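Long-range contacts in uncharacterized protein (Legionella pneumophila subsp. pneumophila, PDB 5L0L), which is of unknown function but carries a HIT-related domain, a fold known from nucleotide-binding hydrolases and transferases, as part of a longer protein with a predicted transmembrane helix: residues H36-L41 / I52-N57; R77-V82 / S125-H130; E91-I96 / E140-V145. One frame throughout, in Å; residues are numbered along the deposited sequence.

Interaction 1 of 3, residues H36-L41 / I52-N57; sequences HYSVIL and IIRYLN
Six backbone hydrogen bonds tie H36-L41 to I52-N57. S38 and R54 exchange a pair, with S38 N to R54 O at 2.8 Å, and I40 and I52 exchange another; the remaining two end on H36, whose N donates to N57 O at 2.9 Å while its O accepts L56 N at 2.8 Å. Because L56 and N57 both face H36, the register slips by one residue, a classic beta bulge. The strands otherwise run antiparallel, their axes 147° apart, as the hairpin 35-41/51-58 at the middle of the six-stranded antiparallel sheet of the HIT-related domain.

Apolar contacts fall on two faces. On one, the rings of Y37 and Y55 meet obliquely with planes 39° apart; Y55 CD1 lies over a face of Y37, 3.5 Å from Y37 CE2. Y37 OH and Y55 OH both bond to E75, one to its backbone O and the other to its carboxylate. V39 and I53 touch more loosely on this face, beneath helix 73-92. On the other face I40 and I52 lie side by side, I40 CG1 being 4.2 Å from I52 CB.

Polar side chains also lie on this second face. One water bridges S38 OG, at 2.7 Å, and I52 O. A bend at chi2 (-91°) turns R54 CD back beside S38 OG, and NE bonds to Y55 O at 3.0 Å, while NH2 reaches S16 O.

Interaction 2 of 3, residues R77-V82 / S125-H130; sequences RGLNDV and SMLHLH. With SO4 (sulfate ion), chain C.
L79 packs its CD2 methyl between L127 and L129, a helix-on-sheet contact in which helix 73-92 lies against one face of the strand that starts at H128. The short segment axes are 9.4 Å apart and 28° from parallel. On the other face of this strand H128 and H130 flank L129, and the sequence HLH recalls part of the histidine motif of HIT proteins, though no activity is established here.

The apolar contacts centre on one methyl. L79 CD2 is 3.9 Å from L127 CD1 and 3.8 Å from L129 CD2, and in each pair the two side chains overlap alongside, running opposite ways. The L79 side chain leaves the helix toward the strand, and CD2 makes its closest contacts. N80 adds a smaller touch, its side chain crossing that of L129 at about a right angle, with N80 OD1 4.0 Å from L129 CD2. I53 and Y37 of the central hairpin also pack on L79, and F99 of the second subunit packs on both N80 and L129.

The polar interactions belong to the histidine face. H128 ND1 donates to M126 O at 2.8 Å; the acceptor lies in the imidazole plane, a bond that helps fix the rotation of the ring. The other ring nitrogen, NE2, meets a sulfate, most likely a crystallisation component, which the backbone N atoms of G103 and N105 also bind. Such an anion site is consistent with a phosphate-binding pocket. H128 NE2 donates to sulfate O1 at 2.9 Å, nearly straight at 164°, and H130 NE2 to sulfate O3 at 2.9 Å.

Interaction 3 of 3, residues E91-I96 / E140-V145; sequences EKLGLI and EYIAGV
Y141 fits its ring against the turn that follows helix 73-92, meeting L93, G94 and L95. CB starts near the backbone carbonyl of L93, with L93 O 4.1 Å away. CG is placed beside the backbone N (chi1 -69°), and from there the ring lies under one methyl: L95 CD2 sits 3.5 Å from its centroid and only 4° off the ring normal, a CH-pi contact over the centre of the face. Along one flank, CD2 approaches L93 O at 3.5 Å and CE2 approaches G94 O at 4.0 Å, both obliquely. At the tip, OH is hydrogen-bonded to the backbone N of D136.

G94, with positive phi (87°), ends the helix in a Schellman motif, and the carbonyls of L93 and G94 lie at this turn. A water donates to L93 O at 2.7 Å and to Y141 O at 2.9 Å. Separately, L93 CD2 touches I142 CG1 at 4.0 Å, where F186 of helix 176-194 packs on both residues.

The join of helix end to loop 140-145 therefore rests on dispersion, at the ring face and between L93 and I142, and on one bridging water, with direct polar bonding between the two segments absent.

Overall arrangement
Interactions 1 and 2 form one continuous core, their centres 7 Å apart. Strands 51-58 and 128-134 are neighbours in the sheet, with L129 N 2.8 Å from I53 O and L127 O 2.9 Å from Y55 N, both probable hydrogen bonds. Helix 73-92 covers one face; the other presents H128 and H130 to the sulfate, with I52 packing on both histidines. Interaction 3 lies apart, its centre about 22 Å from that of interaction 1 and about 23 Å from that of interaction 2; its nearest atoms are about 7 Å from interaction 1 and about 10 Å from interaction 2. Helix 73-92 links interactions 2 and 3, and both also touch the second subunit.

Interaction 1 of 3, residues H36-L41 / I52-N57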
# COMPACT_ATOMS: atom_id res chain seq x y z
N HIS A 36 1.75 16.10 -9.68
CA HIS A 36 3.18 15.78 -9.88
C HIS A 36 3.69 14.93 -8.72
O HIS A 36 3.48 15.29 -7.55
CB HIS A 36 4.01 17.06 -9.93
CG HIS A 36 3.53 18.06 -10.93
ND1 HIS A 36 3.58 17.83 -12.29
CD2 HIS A 36 2.97 19.28 -10.77
CE1 HIS A 36 3.06 18.87 -12.92
NE2 HIS A 36 2.69 19.77 -12.03
N TYR A 37 4.40 13.86 -9.04
CA TYR A 37 4.94 12.90 -8.05
C TYR A 37 6.41 12.61 -8.32
O TYR A 37 6.83 12.58 -9.48
CB TYR A 37 4.15 11.58 -8.12
CG TYR A 37 2.67 11.75 -7.84
CD1 TYR A 37 1.81 12.11 -8.87
CD2 TYR A 37 2.16 11.61 -6.56
CE1 TYR A 37 0.45 12.30 -8.64
CE2 TYR A 37 0.80 11.81 -6.31
CZ TYR A 37 -0.04 12.18 -7.36
OH TYR A 37 -1.38 12.38 -7.11
N SER A 38 7.21 12.44 -7.26
CA SER A 38 8.60 12.00 -7.37
C SER A 38 8.73 10.54 -6.99
O SER A 38 7.99 10.04 -6.15
CB SER A 38 9.53 12.83 -6.48
OG SER A 38 9.25 12.65 -5.13
N VAL A 39 9.62 9.85 -7.67
CA VAL A 39 10.01 8.49 -7.37
C VAL A 39 11.51 8.51 -7.10
O VAL A 39 12.30 8.86 -7.99
CB VAL A 39 9.68 7.54 -8.53
CG1 VAL A 39 10.17 6.14 -8.21
CG2 VAL A 39 8.17 7.59 -8.86
N ILE A 40 11.92 8.14 -5.88
CA ILE A 40 13.34 8.14 -5.51
C ILE A 40 13.69 6.83 -4.80
O ILE A 40 12.82 6.21 -4.18
CB ILE A 40 13.73 9.37 -4.61
CG1 ILE A 40 13.23 9.20 -3.17
CG2 ILE A 40 13.19 10.68 -5.20
CD1 ILE A 40 13.69 10.30 -2.24
N LEU A 41 14.94 6.40 -4.88
CA LEU A 41 15.39 5.33 -3.99
C LEU A 41 15.48 5.91 -2.57
O LEU A 41 15.86 7.07 -2.37
CB LEU A 41 16.73 4.72 -4.41
CG LEU A 41 16.68 3.81 -5.61
CD1 LEU A 41 18.10 3.58 -6.11
CD2 LEU A 41 16.02 2.46 -5.28
N ILE A 52 10.62 5.50 -2.52
CA ILE A 52 9.56 6.36 -1.97
C ILE A 52 8.89 7.04 -3.16
O ILE A 52 9.57 7.59 -4.03
CB ILE A 52 10.13 7.43 -1.04
CG1 ILE A 52 10.94 6.79 0.10
CG2 ILE A 52 9.01 8.32 -0.47
CD1 ILE A 52 11.82 7.77 0.86
N ILE A 53 7.57 6.98 -3.20
CA ILE A 53 6.78 7.66 -4.19
C ILE A 53 6.07 8.75 -3.40
O ILE A 53 5.37 8.44 -2.42
CB ILE A 53 5.74 6.72 -4.82
CG1 ILE A 53 6.46 5.53 -5.46
CG2 ILE A 53 4.87 7.50 -5.83
CD1 ILE A 53 5.53 4.52 -6.11
N ARG A 54 6.30 10.00 -3.81
CA ARG A 54 5.86 11.15 -3.05
C ARG A 54 5.12 12.18 -3.91
O ARG A 54 5.53 12.48 -5.03
CB ARG A 54 7.06 11.79 -2.33
CG ARG A 54 6.79 13.13 -1.65
CD ARG A 54 7.08 14.26 -2.58
NE ARG A 54 6.99 15.59 -1.95
CZ ARG A 54 8.01 16.27 -1.40
NH1 ARG A 54 9.25 15.79 -1.37
NH2 ARG A 54 7.77 17.45 -0.89
N TYR A 55 4.03 12.70 -3.37
CA TYR A 55 3.26 13.73 -4.05
C TYR A 55 3.96 15.06 -3.81
O TYR A 55 4.11 15.47 -2.65
CB TYR A 55 1.85 13.76 -3.46
CG TYR A 55 0.97 14.89 -3.95
CD1 TYR A 55 0.85 15.16 -5.30
CD2 TYR A 55 0.21 15.63 -3.04
CE1 TYR A 55 0.02 16.21 -5.74
CE2 TYR A 55 -0.63 16.66 -3.48
CZ TYR A 55 -0.70 16.95 -4.83
OH TYR A 55 -1.56 17.97 -5.28
N LEU A 56 4.37 15.71 -4.88
CA LEU A 56 5.05 17.00 -4.81
C LEU A 56 4.05 18.15 -4.70
O LEU A 56 4.07 18.91 -3.74
CB LEU A 56 5.93 17.20 -6.05
CG LEU A 56 7.07 16.21 -6.25
CD1 LEU A 56 7.60 16.23 -7.70
CD2 LEU A 56 8.18 16.52 -5.26
N ASN A 57 3.19 18.27 -5.70
CA ASN A 57 2.27 19.40 -5.81
C ASN A 57 1.33 19.24 -6.98
O ASN A 57 1.49 18.35 -7.82
CB ASN A 57 3.08 20.71 -6.00
CG ASN A 57 3.78 20.76 -7.34
OD1 ASN A 57 4.57 19.89 -7.68
ND2 ASN A 57 3.51 21.80 -8.10
O HOH W 1 9.94 10.50 -3.65

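Interaction 2 of 3, residues R77-V82 / S125-H130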
# COMPACT_ATOMS: atom_id res chain seq x y z
N ARG A 77 -5.51 9.12 -5.54
CA ARG A 77 -5.64 8.29 -6.71
C ARG A 77 -4.39 8.35 -7.59
O ARG A 77 -3.94 7.34 -8.12
CB ARG A 77 -6.87 8.69 -7.52
CG ARG A 77 -7.23 7.60 -8.50
CD ARG A 77 -8.24 8.07 -9.50
NE ARG A 77 -8.65 6.92 -10.30
CZ ARG A 77 -9.43 7.01 -11.36
NH1 ARG A 77 -9.77 5.89 -12.01
NH2 ARG A 77 -9.87 8.19 -11.75
N GLY A 78 -3.85 9.55 -7.76
CA GLY A 78 -2.64 9.76 -8.56
C GLY A 78 -1.44 9.04 -7.95
O GLY A 78 -0.67 8.43 -8.67
N LEU A 79 -1.29 9.12 -6.63
CA LEU A 79 -0.21 8.38 -5.92
C LEU A 79 -0.33 6.90 -6.24
O LEU A 79 0.65 6.24 -6.58
CB LEU A 79 -0.30 8.60 -4.41
CG LEU A 79 0.90 8.06 -3.62
CD1 LEU A 79 2.09 8.98 -3.78
CD2 LEU A 79 0.62 7.90 -2.15
N ASN A 80 -1.54 6.38 -6.11
CA ASN A 80 -1.78 4.97 -6.34
C ASN A 80 -1.60 4.55 -7.80
O ASN A 80 -1.21 3.42 -8.06
CB ASN A 80 -3.18 4.59 -5.82
CG ASN A 80 -3.24 4.58 -4.30
OD1 ASN A 80 -2.30 4.99 -3.62
ND2 ASN A 80 -4.30 4.05 -3.76
N ASP A 81 -1.89 5.45 -8.74
CA ASP A 81 -1.59 5.17 -10.16
C ASP A 81 -0.07 5.07 -10.39
O ASP A 81 0.40 4.19 -11.11
CB ASP A 81 -2.17 6.26 -11.07
CG ASP A 81 -3.67 6.17 -11.26
OD1 ASP A 81 -4.33 5.16 -10.90
OD2 ASP A 81 -4.24 7.17 -11.82
N VAL A 82 0.68 6.02 -9.84
CA VAL A 82 2.14 6.00 -9.96
C VAL A 82 2.69 4.71 -9.31
O VAL A 82 3.61 4.05 -9.86
CB VAL A 82 2.78 7.25 -9.36
CG1 VAL A 82 4.31 7.14 -9.40
CG2 VAL A 82 2.35 8.49 -10.13
N SER A 125 4.29 16.05 7.25
CA SER A 125 3.46 15.01 6.70
C SER A 125 3.27 15.29 5.21
O SER A 125 2.81 16.38 4.83
CB SER A 125 2.13 14.92 7.44
OG SER A 125 1.22 14.04 6.79
N MSE A 126 3.67 14.32 4.38
CA MSE A 126 3.54 14.39 2.93
C MSE A 126 2.75 13.20 2.48
O MSE A 126 2.79 12.13 3.13
CB MSE A 126 4.92 14.29 2.29
CG MSE A 126 5.84 15.41 2.68
SE MSE A 126 7.63 14.93 1.93
CE MSE A 126 8.36 14.28 3.60
N LEU A 127 2.02 13.32 1.38
CA LEU A 127 1.34 12.14 0.81
C LEU A 127 2.41 11.30 0.10
O LEU A 127 3.04 11.75 -0.83
CB LEU A 127 0.26 12.56 -0.18
CG LEU A 127 -0.48 11.44 -0.92
CD1 LEU A 127 -1.24 10.55 0.04
CD2 LEU A 127 -1.39 12.06 -1.98
N HIS A 128 2.66 10.10 0.61
CA HIS A 128 3.77 9.29 0.08
C HIS A 128 3.59 7.86 0.48
O HIS A 128 2.92 7.56 1.46
CB HIS A 128 5.14 9.82 0.54
CG HIS A 128 5.47 9.55 1.98
ND1 HIS A 128 4.79 10.13 3.03
CD2 HIS A 128 6.37 8.71 2.54
CE1 HIS A 128 5.30 9.71 4.18
NE2 HIS A 128 6.26 8.84 3.91
N LEU A 129 4.21 6.95 -0.28
CA LEU A 129 4.22 5.56 0.08
C LEU A 129 5.56 4.93 -0.25
O LEU A 129 6.37 5.51 -0.98
CB LEU A 129 3.07 4.79 -0.53
CG LEU A 129 2.91 4.62 -2.04
CD1 LEU A 129 3.86 3.58 -2.61
CD2 LEU A 129 1.47 4.23 -2.36
N HIS A 130 5.76 3.76 0.32
CA HIS A 130 7.02 2.99 0.22
C HIS A 130 6.73 1.77 -0.62
O HIS A 130 5.68 1.17 -0.49
CB HIS A 130 7.46 2.51 1.60
CG HIS A 130 7.64 3.62 2.57
ND1 HIS A 130 8.79 4.37 2.61
CD2 HIS A 130 6.79 4.16 3.47
CE1 HIS A 130 8.64 5.33 3.52
NE2 HIS A 130 7.46 5.19 4.09
S SO4 C . 6.80 6.84 7.03
O1 SO4 C . 7.62 7.76 6.19
O2 SO4 C . 6.45 7.69 8.16
O3 SO4 C . 5.76 6.48 6.09
O4 SO4 C . 7.87 5.87 7.30

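Interaction 3 of 3, residues E91-I96 / E140-V145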
# COMPACT_ATOMS: atom_id res chain seq x y z
N GLU A 91 8.50 -6.14 -10.95
CA GLU A 91 8.13 -7.36 -11.68
C GLU A 91 9.19 -7.71 -12.74
O GLU A 91 9.63 -8.86 -12.82
CB GLU A 91 6.74 -7.20 -12.35
CG GLU A 91 6.16 -8.48 -12.93
CD GLU A 91 5.50 -9.39 -11.89
OE1 GLU A 91 5.53 -10.63 -12.14
OE2 GLU A 91 4.91 -8.89 -10.87
N LYS A 92 9.63 -6.72 -13.51
CA LYS A 92 10.66 -6.93 -14.54
C LYS A 92 12.06 -7.26 -14.01
O LYS A 92 12.93 -7.70 -14.75
CB LYS A 92 10.81 -5.68 -15.38
CG LYS A 92 9.72 -5.47 -16.39
CD LYS A 92 9.83 -4.06 -16.90
CE LYS A 92 10.97 -3.92 -17.89
NZ LYS A 92 11.02 -2.54 -18.36
N LEU A 93 12.29 -6.95 -12.74
CA LEU A 93 13.49 -7.38 -12.01
C LEU A 93 13.39 -8.79 -11.42
O LEU A 93 14.39 -9.32 -10.95
CB LEU A 93 13.86 -6.38 -10.92
CG LEU A 93 14.31 -5.01 -11.40
CD1 LEU A 93 14.30 -4.03 -10.25
CD2 LEU A 93 15.71 -5.11 -12.05
N GLY A 94 12.21 -9.41 -11.48
CA GLY A 94 11.99 -10.74 -10.96
C GLY A 94 11.63 -10.79 -9.50
O GLY A 94 11.75 -11.85 -8.86
N LEU A 95 11.15 -9.66 -8.97
CA LEU A 95 10.85 -9.54 -7.53
C LEU A 95 9.36 -9.60 -7.24
O LEU A 95 8.53 -9.19 -8.08
CB LEU A 95 11.40 -8.22 -7.02
CG LEU A 95 12.92 -8.09 -7.19
CD1 LEU A 95 13.39 -6.67 -6.98
CD2 LEU A 95 13.61 -9.05 -6.24
N ILE A 96 9.03 -10.04 -6.03
CA ILE A 96 7.66 -9.92 -5.51
C ILE A 96 7.52 -8.46 -5.08
O ILE A 96 8.38 -7.94 -4.39
CB ILE A 96 7.48 -10.80 -4.26
CG1 ILE A 96 7.51 -12.26 -4.64
CG2 ILE A 96 6.20 -10.41 -3.51
CD1 ILE A 96 7.72 -13.17 -3.43
N GLU A 140 21.86 -10.94 -6.19
CA GLU A 140 22.06 -9.61 -6.80
C GLU A 140 21.18 -9.50 -8.04
O GLU A 140 21.64 -9.69 -9.17
CB GLU A 140 23.56 -9.36 -7.07
CG GLU A 140 24.35 -9.46 -5.74
CD GLU A 140 25.79 -8.95 -5.84
OE1 GLU A 140 26.36 -8.91 -6.94
OE2 GLU A 140 26.35 -8.59 -4.77
N TYR A 141 19.91 -9.17 -7.81
CA TYR A 141 18.93 -9.00 -8.89
C TYR A 141 19.37 -7.87 -9.83
O TYR A 141 19.13 -7.92 -11.05
CB TYR A 141 17.51 -8.77 -8.35
CG TYR A 141 16.90 -9.96 -7.67
CD1 TYR A 141 17.09 -10.19 -6.31
CD2 TYR A 141 16.11 -10.87 -8.37
CE1 TYR A 141 16.52 -11.29 -5.67
CE2 TYR A 141 15.56 -11.99 -7.74
CZ TYR A 141 15.76 -12.20 -6.40
OH TYR A 141 15.20 -13.30 -5.80
N ILE A 142 20.03 -6.87 -9.26
CA ILE A 142 20.80 -5.88 -10.01
C ILE A 142 22.26 -6.19 -9.71
O ILE A 142 22.63 -6.31 -8.53
CB ILE A 142 20.41 -4.48 -9.56
CG1 ILE A 142 18.95 -4.21 -9.93
CG2 ILE A 142 21.33 -3.45 -10.15
CD1 ILE A 142 18.38 -2.94 -9.33
N ALA A 143 23.08 -6.39 -10.75
CA ALA A 143 24.47 -6.82 -10.57
C ALA A 143 25.23 -5.93 -9.59
O ALA A 143 25.22 -4.69 -9.69
CB ALA A 143 25.22 -6.94 -11.91
N GLY A 144 25.84 -6.56 -8.59
CA GLY A 144 26.64 -5.89 -7.56
C GLY A 144 25.80 -5.43 -6.36
O GLY A 144 26.35 -4.88 -5.40
N VAL A 145 24.48 -5.65 -6.39
CA VAL A 145 23.62 -5.11 -5.32
C VAL A 145 22.72 -6.24 -4.80
O VAL A 145 21.69 -6.54 -5.39
CB VAL A 145 22.76 -3.93 -5.80
CG1 VAL A 145 22.11 -3.24 -4.60
CG2 VAL A 145 23.53 -2.93 -6.67
O HOH W 2 16.82 -9.26 -12.18